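Long-range contact in metallo-beta-lactamase FIM-1 (Pseudomonas aeruginosa, PDB 6V3Q), which probably hydrolyses beta-lactam antibiotics to substituted beta-amino acids with the help of zinc, as a class B metallo-beta-lactamase: residues V132-D140 and N149-Q157. Numbering follows the deposited sequence.
Sequences VLHPLVIFD and NIVVGLPEQ
Phe-139 and Val-151 run alongside each other in the same direction on one face of an antiparallel pair of strands. With CG anti to the backbone N (chi1 -180°), Phe-139 carries its ring away from the partner strand, leaving CG2 of Val-151 in the ring plane at its edge, 3.9 Å from CD2 of Phe-139. Val-137, on the same face, turns CG2 to CG of Pro-155 (3.9 Å), just beyond the strand, the two groups set roughly perpendicular; Arg-195 and Val-192 of helix 185-195 pack on this side. Strands 137-139 and 151-154 form a beta hairpin in the second sheet of the alpha-beta/beta-alpha metallo-beta-lactamase fold, and illustrate how successive strand residues alternate faces. Val-137 with Gly-153 and Phe-139 with Val-151 are hydrogen-bonded pairs, four nearly straight bonds; Val-151 N sits 2.9 Å from Phe-139 O. The other face, with Ile-138 and Val-152, looks into the sandwich. Here Ile-138 sends CG2 to CD1 of Ile-150 (3.7 Å), while CG1 runs alongside Val-152. The methyls of Leu-136 part company: CD1 reaches CG1 of Val-152, and CD2 touches CD2 of Leu-154 at 3.6 Å. Beyond Ile-150, ND2 of Asn-149 donates to Gly-142 O and OD1 accepts from Thr-146 N, beside zinc ligands His-81 and His-145.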
# COMPACT_ATOMS: atom_id res chain seq x y z
N VAL A 132 -9.57 -28.32 19.09
CA VAL A 132 -10.27 -27.54 20.11
C VAL A 132 -11.32 -26.62 19.49
O VAL A 132 -12.31 -26.26 20.14
CB VAL A 132 -9.25 -26.75 20.96
CG1 VAL A 132 -8.51 -25.74 20.09
CG2 VAL A 132 -9.94 -26.06 22.13
N LEU A 133 -11.13 -26.25 18.22
CA LEU A 133 -12.06 -25.40 17.49
C LEU A 133 -12.62 -26.12 16.27
O LEU A 133 -12.72 -25.56 15.18
CB LEU A 133 -11.39 -24.09 17.08
CG LEU A 133 -11.08 -23.12 18.23
CD1 LEU A 133 -10.47 -21.84 17.69
CD2 LEU A 133 -12.34 -22.83 19.02
N HIS A 134 -12.98 -27.39 16.45
CA HIS A 134 -13.56 -28.18 15.37
C HIS A 134 -14.77 -27.44 14.79
O HIS A 134 -15.57 -26.89 15.55
CB HIS A 134 -13.96 -29.56 15.88
CG HIS A 134 -14.28 -30.54 14.79
ND1 HIS A 134 -15.56 -30.72 14.31
CD2 HIS A 134 -13.49 -31.40 14.10
CE1 HIS A 134 -15.54 -31.64 13.36
NE2 HIS A 134 -14.31 -32.07 13.22
N PRO A 135 -14.94 -27.42 13.46
CA PRO A 135 -14.25 -28.23 12.45
C PRO A 135 -12.88 -27.72 11.99
O PRO A 135 -12.30 -28.34 11.11
CB PRO A 135 -15.22 -28.22 11.27
CG PRO A 135 -16.07 -26.97 11.46
CD PRO A 135 -15.80 -26.41 12.83
N LEU A 136 -12.37 -26.63 12.57
CA LEU A 136 -11.01 -26.22 12.25
C LEU A 136 -10.03 -27.27 12.76
O LEU A 136 -10.20 -27.82 13.84
CB LEU A 136 -10.68 -24.86 12.87
CG LEU A 136 -11.56 -23.61 12.78
CD1 LEU A 136 -10.80 -22.39 13.31
CD2 LEU A 136 -12.07 -23.34 11.38
N VAL A 137 -9.01 -27.55 11.96
CA VAL A 137 -7.82 -28.23 12.44
C VAL A 137 -6.72 -27.18 12.56
O VAL A 137 -6.30 -26.58 11.56
CB VAL A 137 -7.39 -29.38 11.52
CG1 VAL A 137 -6.04 -29.94 11.97
CG2 VAL A 137 -8.44 -30.49 11.54
N ILE A 138 -6.28 -26.93 13.79
CA ILE A 138 -5.18 -26.01 14.05
C ILE A 138 -3.90 -26.82 14.08
O ILE A 138 -3.76 -27.75 14.88
CB ILE A 138 -5.40 -25.24 15.36
CG1 ILE A 138 -6.71 -24.44 15.29
CG2 ILE A 138 -4.22 -24.31 15.62
CD1 ILE A 138 -7.19 -23.94 16.63
N PHE A 139 -2.95 -26.47 13.21
CA PHE A 139 -1.75 -27.25 12.98
C PHE A 139 -0.52 -26.39 13.22
O PHE A 139 -0.48 -25.22 12.83
CB PHE A 139 -1.75 -27.80 11.55
CG PHE A 139 -0.55 -28.64 11.22
CD1 PHE A 139 -0.37 -29.89 11.78
CD2 PHE A 139 0.40 -28.18 10.32
CE1 PHE A 139 0.74 -30.66 11.47
CE2 PHE A 139 1.51 -28.94 10.00
CZ PHE A 139 1.67 -30.19 10.58
N ASP A 140 0.49 -26.98 13.87
CA ASP A 140 1.74 -26.29 14.18
C ASP A 140 2.85 -26.86 13.30
O ASP A 140 3.34 -27.97 13.57
CB ASP A 140 2.09 -26.45 15.66
CG ASP A 140 3.39 -25.77 16.03
OD1 ASP A 140 3.87 -24.90 15.27
OD2 ASP A 140 3.96 -26.10 17.09
N ASN A 149 4.48 -19.15 14.24
CA ASN A 149 3.35 -19.19 13.31
C ASN A 149 2.71 -20.57 13.29
O ASN A 149 3.39 -21.59 13.32
CB ASN A 149 3.78 -18.77 11.90
CG ASN A 149 4.97 -19.56 11.36
OD1 ASN A 149 5.64 -19.11 10.43
ND2 ASN A 149 5.24 -20.73 11.94
N ILE A 150 1.38 -20.58 13.23
CA ILE A 150 0.59 -21.79 13.08
C ILE A 150 -0.38 -21.57 11.92
O ILE A 150 -0.58 -20.45 11.46
CB ILE A 150 -0.18 -22.16 14.37
CG1 ILE A 150 -1.15 -21.04 14.74
CG2 ILE A 150 0.79 -22.43 15.52
CD1 ILE A 150 -2.01 -21.35 15.94
N VAL A 151 -0.98 -22.67 11.45
CA VAL A 151 -1.93 -22.61 10.35
C VAL A 151 -3.25 -23.24 10.80
O VAL A 151 -3.32 -23.97 11.79
CB VAL A 151 -1.41 -23.30 9.08
CG1 VAL A 151 -0.05 -22.73 8.69
CG2 VAL A 151 -1.33 -24.81 9.29
N VAL A 152 -4.30 -22.93 10.05
CA VAL A 152 -5.64 -23.47 10.29
C VAL A 152 -6.12 -24.13 9.00
O VAL A 152 -6.09 -23.50 7.94
CB VAL A 152 -6.63 -22.39 10.75
CG1 VAL A 152 -8.05 -22.94 10.79
CG2 VAL A 152 -6.22 -21.84 12.11
N GLY A 153 -6.57 -25.37 9.10
CA GLY A 153 -7.11 -26.10 7.97
C GLY A 153 -8.59 -26.39 8.17
O GLY A 153 -9.06 -26.55 9.30
N LEU A 154 -9.32 -26.45 7.06
CA LEU A 154 -10.72 -26.87 7.04
C LEU A 154 -10.81 -28.07 6.10
O LEU A 154 -11.27 -27.96 4.96
CB LEU A 154 -11.64 -25.73 6.59
CG LEU A 154 -12.07 -24.72 7.67
CD1 LEU A 154 -12.69 -23.47 7.05
CD2 LEU A 154 -13.05 -25.38 8.64
N PRO A 155 -10.36 -29.25 6.56
CA PRO A 155 -10.25 -30.40 5.64
C PRO A 155 -11.57 -30.83 5.04
O PRO A 155 -11.59 -31.30 3.89
CB PRO A 155 -9.65 -31.50 6.54
CG PRO A 155 -9.02 -30.77 7.68
CD PRO A 155 -9.89 -29.58 7.91
N GLU A 156 -12.68 -30.69 5.77
CA GLU A 156 -13.98 -31.03 5.22
C GLU A 156 -14.32 -30.18 4.00
O GLU A 156 -14.98 -30.67 3.07
CB GLU A 156 -15.06 -30.86 6.29
CG GLU A 156 -15.23 -32.07 7.19
CD GLU A 156 -15.81 -31.71 8.55
OE1 GLU A 156 -15.13 -31.95 9.56
OE2 GLU A 156 -16.94 -31.19 8.60
N GLN A 157 -13.86 -28.93 3.96
CA GLN A 157 -14.14 -28.03 2.85
C GLN A 157 -12.93 -27.80 1.95
O GLN A 157 -13.03 -27.03 0.99
CB GLN A 157 -14.66 -26.69 3.37
CG GLN A 157 -16.10 -26.74 3.88
CD GLN A 157 -16.20 -26.47 5.37
OE1 GLN A 157 -15.40 -26.96 6.16
NE2 GLN A 157 -17.20 -25.69 5.76